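Local coordinates for insecticidal crystal protein Cry35Ab1 (Bacillus thuringiensis, PDB 4JP0) that acts as one component of a binary insecticidal toxin active on western corn rootworm larvae, needing its partner protein for maximal toxicity, at residues M307-E319 with Q332-Y346. Residues are numbered along the deposited sequence; the frame is centred on the assembly and turned at random.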
loop_
_atom_site.group_PDB
_atom_site.type_symbol
_atom_site.label_atom_id
_atom_site.label_comp_id
_atom_site.label_asym_id
_atom_site.label_seq_id
_atom_site.Cartn_x
_atom_site.Cartn_y
_atom_site.Cartn_z
ATOM N N MET A 307 3.342 -42.400 -9.550
ATOM C CA MET A 307 2.713 -41.276 -8.893
ATOM C C MET A 307 3.020 -39.990 -9.632
ATOM O O MET A 307 4.047 -39.891 -10.306
ATOM C CB MET A 307 3.235 -41.220 -7.477
ATOM C CG MET A 307 3.015 -39.943 -6.731
ATOM S SD MET A 307 4.052 -40.030 -5.256
ATOM C CE MET A 307 5.499 -39.589 -5.856
ATOM N N ASN A 308 2.113 -39.018 -9.515
ATOM C CA ASN A 308 2.281 -37.698 -10.108
ATOM C C ASN A 308 2.212 -36.673 -8.981
ATOM O O ASN A 308 1.465 -36.857 -8.017
ATOM C CB ASN A 308 1.193 -37.429 -11.168
ATOM C CG ASN A 308 1.105 -38.559 -12.250
ATOM O OD1 ASN A 308 0.007 -39.040 -12.592
ATOM N ND2 ASN A 308 2.256 -38.986 -12.769
ATOM N N SER A 309 2.983 -35.591 -9.100
ATOM C CA SER A 309 2.983 -34.548 -8.074
ATOM C C SER A 309 2.957 -33.203 -8.755
ATOM O O SER A 309 3.369 -33.080 -9.907
ATOM C CB SER A 309 4.256 -34.652 -7.236
ATOM O OG SER A 309 4.283 -33.705 -6.169
ATOM N N ILE A 310 2.437 -32.210 -8.059
ATOM C CA ILE A 310 2.479 -30.854 -8.539
ATOM C C ILE A 310 2.493 -29.972 -7.307
ATOM O O ILE A 310 1.994 -30.355 -6.251
ATOM C CB ILE A 310 1.266 -30.537 -9.440
ATOM C CG1 ILE A 310 1.458 -29.177 -10.138
ATOM C CG2 ILE A 310 0.004 -30.552 -8.634
ATOM C CD1 ILE A 310 0.544 -28.926 -11.310
ATOM N N GLY A 311 3.037 -28.772 -7.443
ATOM C CA GLY A 311 3.103 -27.862 -6.328
ATOM C C GLY A 311 2.401 -26.544 -6.587
ATOM O O GLY A 311 2.244 -26.123 -7.740
ATOM N N PHE A 312 1.950 -25.921 -5.505
ATOM C CA PHE A 312 1.335 -24.602 -5.592
ATOM C C PHE A 312 2.014 -23.594 -4.692
ATOM O O PHE A 312 2.591 -23.952 -3.664
ATOM C CB PHE A 312 -0.131 -24.694 -5.212
ATOM C CG PHE A 312 -0.943 -25.539 -6.159
ATOM C CD1 PHE A 312 -1.146 -26.889 -5.913
ATOM C CD2 PHE A 312 -1.496 -24.981 -7.294
ATOM C CE1 PHE A 312 -1.869 -27.669 -6.778
ATOM C CE2 PHE A 312 -2.244 -25.751 -8.154
ATOM C CZ PHE A 312 -2.435 -27.099 -7.893
ATOM N N LEU A 313 1.916 -22.335 -5.099
ATOM C CA LEU A 313 2.413 -21.182 -4.346
ATOM C C LEU A 313 1.284 -20.194 -4.164
ATOM O O LEU A 313 0.409 -20.082 -5.029
ATOM C CB LEU A 313 3.511 -20.489 -5.145
ATOM C CG LEU A 313 4.800 -21.306 -5.252
ATOM C CD1 LEU A 313 5.645 -20.821 -6.400
ATOM C CD2 LEU A 313 5.544 -21.166 -3.901
ATOM N N THR A 314 1.325 -19.458 -3.048
ATOM C CA THR A 314 0.388 -18.374 -2.831
ATOM C C THR A 314 0.955 -17.204 -3.579
ATOM O O THR A 314 2.119 -16.840 -3.374
ATOM C CB THR A 314 0.273 -18.015 -1.345
ATOM O OG1 THR A 314 -0.434 -19.053 -0.675
ATOM C CG2 THR A 314 -0.638 -16.777 -1.156
ATOM N N ILE A 315 0.146 -16.659 -4.479
ATOM C CA ILE A 315 0.509 -15.474 -5.225
ATOM C C ILE A 315 -0.066 -14.270 -4.518
ATOM O O ILE A 315 -1.180 -14.332 -4.014
ATOM C CB ILE A 315 -0.074 -15.510 -6.639
ATOM C CG1 ILE A 315 0.320 -16.794 -7.382
ATOM C CG2 ILE A 315 0.446 -14.278 -7.430
ATOM C CD1 ILE A 315 1.844 -16.911 -7.640
ATOM N N THR A 316 0.698 -13.177 -4.461
ATOM C CA THR A 316 0.147 -11.912 -3.947
ATOM C C THR A 316 0.178 -10.902 -5.074
ATOM O O THR A 316 1.226 -10.690 -5.706
ATOM C CB THR A 316 0.971 -11.416 -2.773
ATOM O OG1 THR A 316 0.825 -12.339 -1.698
ATOM C CG2 THR A 316 0.396 -10.097 -2.193
ATOM N N SER A 317 -0.952 -10.252 -5.337
ATOM C CA SER A 317 -1.012 -9.256 -6.393
ATOM C C SER A 317 -1.360 -7.884 -5.781
ATOM O O SER A 317 -2.424 -7.705 -5.227
ATOM C CB SER A 317 -2.095 -9.631 -7.419
ATOM O OG SER A 317 -2.097 -8.711 -8.503
ATOM N N LEU A 318 -0.436 -6.943 -5.886
ATOM C CA LEU A 318 -0.653 -5.579 -5.402
ATOM C C LEU A 318 -1.056 -4.771 -6.630
ATOM O O LEU A 318 -0.351 -4.789 -7.641
ATOM C CB LEU A 318 0.647 -5.073 -4.809
ATOM C CG LEU A 318 0.821 -5.544 -3.364
ATOM C CD1 LEU A 318 2.154 -5.071 -2.742
ATOM C CD2 LEU A 318 -0.327 -5.025 -2.561
ATOM N N GLU A 319 -2.195 -4.086 -6.581
ATOM C CA GLU A 319 -2.697 -3.397 -7.775
ATOM C C GLU A 319 -3.213 -2.021 -7.367
ATOM O O GLU A 319 -3.963 -1.896 -6.427
ATOM C CB GLU A 319 -3.833 -4.213 -8.421
ATOM C CG GLU A 319 -3.418 -5.634 -8.833
ATOM C CD GLU A 319 -4.596 -6.541 -9.230
ATOM O OE1 GLU A 319 -5.701 -6.054 -9.493
ATOM O OE2 GLU A 319 -4.429 -7.777 -9.286
ATOM N N GLN A 332 0.520 -2.916 -11.407
ATOM C CA GLN A 332 0.297 -4.203 -10.751
ATOM C C GLN A 332 1.606 -4.933 -10.652
ATOM O O GLN A 332 2.463 -4.771 -11.512
ATOM C CB GLN A 332 -0.644 -5.079 -11.556
ATOM C CG GLN A 332 -0.191 -5.282 -12.999
ATOM C CD GLN A 332 -0.930 -6.411 -13.732
ATOM O OE1 GLN A 332 -1.592 -7.252 -13.115
ATOM N NE2 GLN A 332 -0.811 -6.420 -15.049
ATOM N N ILE A 333 1.742 -5.760 -9.626
ATOM C CA ILE A 333 2.906 -6.629 -9.502
ATOM C C ILE A 333 2.430 -7.866 -8.800
ATOM O O ILE A 333 1.637 -7.770 -7.852
ATOM C CB ILE A 333 4.081 -5.955 -8.738
ATOM C CG1 ILE A 333 5.169 -6.988 -8.410
ATOM C CG2 ILE A 333 3.589 -5.345 -7.469
ATOM C CD1 ILE A 333 6.512 -6.370 -7.908
ATOM N N GLN A 334 2.842 -9.023 -9.320
ATOM C CA GLN A 334 2.546 -10.285 -8.677
ATOM C C GLN A 334 3.842 -10.915 -8.171
ATOM O O GLN A 334 4.880 -10.836 -8.830
ATOM C CB GLN A 334 1.859 -11.258 -9.629
ATOM C CG GLN A 334 0.434 -10.886 -9.934
ATOM C CD GLN A 334 0.371 -9.850 -11.016
ATOM O OE1 GLN A 334 1.083 -9.966 -12.028
ATOM N NE2 GLN A 334 -0.475 -8.835 -10.826
ATOM N N THR A 335 3.785 -11.485 -6.977
ATOM C CA THR A 335 4.946 -12.165 -6.396
ATOM C C THR A 335 4.477 -13.483 -5.803
ATOM O O THR A 335 3.289 -13.629 -5.507
ATOM C CB THR A 335 5.603 -11.309 -5.287
ATOM O OG1 THR A 335 4.689 -11.088 -4.213
ATOM C CG2 THR A 335 5.944 -9.882 -5.790
ATOM N N SER A 336 5.393 -14.441 -5.640
ATOM C CA SER A 336 5.049 -15.692 -4.979
ATOM C C SER A 336 6.052 -15.920 -3.857
ATOM O O SER A 336 7.207 -15.544 -3.968
ATOM C CB SER A 336 5.042 -16.865 -5.961
ATOM O OG SER A 336 6.319 -17.019 -6.551
ATOM N N ASP A 337 5.589 -16.553 -2.796
ATOM C CA ASP A 337 6.290 -16.716 -1.524
ATOM C C ASP A 337 6.640 -18.190 -1.325
ATOM O O ASP A 337 5.766 -19.034 -1.083
ATOM C CB ASP A 337 5.323 -16.250 -0.440
ATOM C CG ASP A 337 5.886 -16.351 0.958
ATOM O OD1 ASP A 337 6.974 -16.962 1.134
ATOM O OD2 ASP A 337 5.270 -15.861 1.944
ATOM N N ASN A 338 7.929 -18.493 -1.437
ATOM C CA ASN A 338 8.368 -19.879 -1.377
ATOM C C ASN A 338 8.023 -20.529 -0.053
ATOM O O ASN A 338 7.953 -21.757 0.031
ATOM C CB ASN A 338 9.840 -20.025 -1.736
ATOM C CG ASN A 338 10.742 -19.518 -0.664
ATOM O OD1 ASN A 338 10.571 -18.396 -0.168
ATOM N ND2 ASN A 338 11.727 -20.339 -0.287
ATOM N N ASP A 339 7.750 -19.724 0.975
ATOM C CA ASP A 339 7.361 -20.317 2.251
ATOM C C ASP A 339 5.925 -20.857 2.204
ATOM O O ASP A 339 5.452 -21.525 3.138
ATOM C CB ASP A 339 7.546 -19.321 3.401
ATOM C CG ASP A 339 8.990 -19.272 3.884
ATOM O OD1 ASP A 339 9.734 -20.258 3.657
ATOM O OD2 ASP A 339 9.476 -18.308 4.497
ATOM N N THR A 340 5.225 -20.586 1.112
ATOM C CA THR A 340 3.863 -21.100 1.008
ATOM C C THR A 340 3.770 -22.308 0.102
ATOM O O THR A 340 2.673 -22.786 -0.183
ATOM C CB THR A 340 2.886 -20.048 0.467
ATOM O OG1 THR A 340 3.259 -19.681 -0.871
ATOM C CG2 THR A 340 2.978 -18.766 1.282
ATOM N N TYR A 341 4.910 -22.809 -0.345
ATOM C CA TYR A 341 4.925 -23.897 -1.314
ATOM C C TYR A 341 4.287 -25.140 -0.720
ATOM O O TYR A 341 4.645 -25.575 0.388
ATOM C CB TYR A 341 6.381 -24.169 -1.758
ATOM C CG TYR A 341 6.522 -25.195 -2.853
ATOM C CD1 TYR A 341 6.005 -24.963 -4.127
ATOM C CD2 TYR A 341 7.191 -26.380 -2.625
ATOM C CE1 TYR A 341 6.144 -25.904 -5.146
ATOM C CE2 TYR A 341 7.336 -27.332 -3.646
ATOM C CZ TYR A 341 6.811 -27.092 -4.888
ATOM O OH TYR A 341 6.956 -28.051 -5.871
ATOM N N ASN A 342 3.347 -25.729 -1.451
ATOM C CA ASN A 342 2.758 -26.974 -0.991
ATOM C C ASN A 342 2.680 -27.902 -2.148
ATOM O O ASN A 342 2.373 -27.465 -3.250
ATOM C CB ASN A 342 1.338 -26.740 -0.491
ATOM C CG ASN A 342 1.314 -26.243 0.914
ATOM O OD1 ASN A 342 1.268 -27.053 1.861
ATOM N ND2 ASN A 342 1.359 -24.907 1.085
ATOM N N VAL A 343 2.956 -29.183 -1.929
ATOM C CA VAL A 343 2.793 -30.130 -3.027
ATOM C C VAL A 343 1.591 -31.051 -2.805
ATOM O O VAL A 343 1.147 -31.286 -1.657
ATOM C CB VAL A 343 4.051 -30.997 -3.226
ATOM C CG1 VAL A 343 5.197 -30.147 -3.736
ATOM C CG2 VAL A 343 4.435 -31.679 -1.910
ATOM N N THR A 344 1.050 -31.587 -3.888
ATOM C CA THR A 344 -0.030 -32.543 -3.727
ATOM C C THR A 344 0.175 -33.613 -4.766
ATOM O O THR A 344 0.809 -33.397 -5.796
ATOM C CB THR A 344 -1.432 -31.859 -3.758
ATOM O OG1 THR A 344 -2.455 -32.813 -3.437
ATOM C CG2 THR A 344 -1.807 -31.361 -5.169
ATOM N N SER A 345 -0.331 -34.797 -4.491
ATOM C CA SER A 345 -0.022 -35.912 -5.364
ATOM C C SER A 345 -1.204 -36.719 -5.835
ATOM O O SER A 345 -2.337 -36.561 -5.350
ATOM C CB SER A 345 0.920 -36.842 -4.612
ATOM O OG SER A 345 0.240 -37.364 -3.477
ATOM N N TYR A 346 -0.924 -37.593 -6.803
ATOM C CA TYR A 346 -1.912 -38.515 -7.316
ATOM C C TYR A 346 -1.212 -39.805 -7.711
ATOM O O TYR A 346 -0.340 -39.780 -8.554
ATOM C CB TYR A 346 -2.586 -37.951 -8.537
ATOM C CG TYR A 346 -3.695 -38.831 -8.953
ATOM C CD1 TYR A 346 -4.726 -39.108 -8.080
ATOM C CD2 TYR A 346 -3.707 -39.424 -10.208
ATOM C CE1 TYR A 346 -5.769 -39.945 -8.450
ATOM C CE2 TYR A 346 -4.755 -40.268 -10.587
ATOM C CZ TYR A 346 -5.778 -40.519 -9.699
ATOM O OH TYR A 346 -6.825 -41.356 -10.051
HETATM O O HOH W 1 -0.381 -41.090 -11.025
#
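Strands 307-323 and 327-346 form a long antiparallel beta hairpin whose second strand is interrupted by a short loop around Asn338 and Asp339. Paired backbone bonds join Asn308 to Tyr346, Ile310 to Thr344 and Phe312 to Asn342; beyond the loop, Thr316 meets Thr335 and Leu318 meets Ile333. At the break, Thr340 takes over the backbone's part: its OG1 accepts from Thr314 N at 2.9 Å and donates to Asp337 O at 2.6 Å. With OG1 set between its own backbone N and carbonyl carbon (chi1 63°), the hydroxyl ties the loop to the continuous strand. Leu313 CD2 packs 3.8 Å from Tyr341 CB and approaches the tyrosine ring at its edge. Gly311 CA lies 3.8 Å from Tyr341 CE1, while the phenol OH bonds to Tyr229 of strand 225-234. Further along, Gln334 bends at chi2 (82°); Ser317 OG lies in the amide plane of Gln334, 2.8 Å from NE2, and the N-H...O angle is 178°. Ser317 OG in turn donates to Glu319 OE2, so one hydroxyl links amide and carboxylate; Glu319 OE1 is hydrogen-bonded to Tyr321 OH. A water bridges Asn308 OD1 and Tyr346 O. Strand 202-221 flanks 307-323 on its other edge, making this the edge hairpin of the elongated antiparallel sheet in the P42-type toxin region of this toxin_10 family protein.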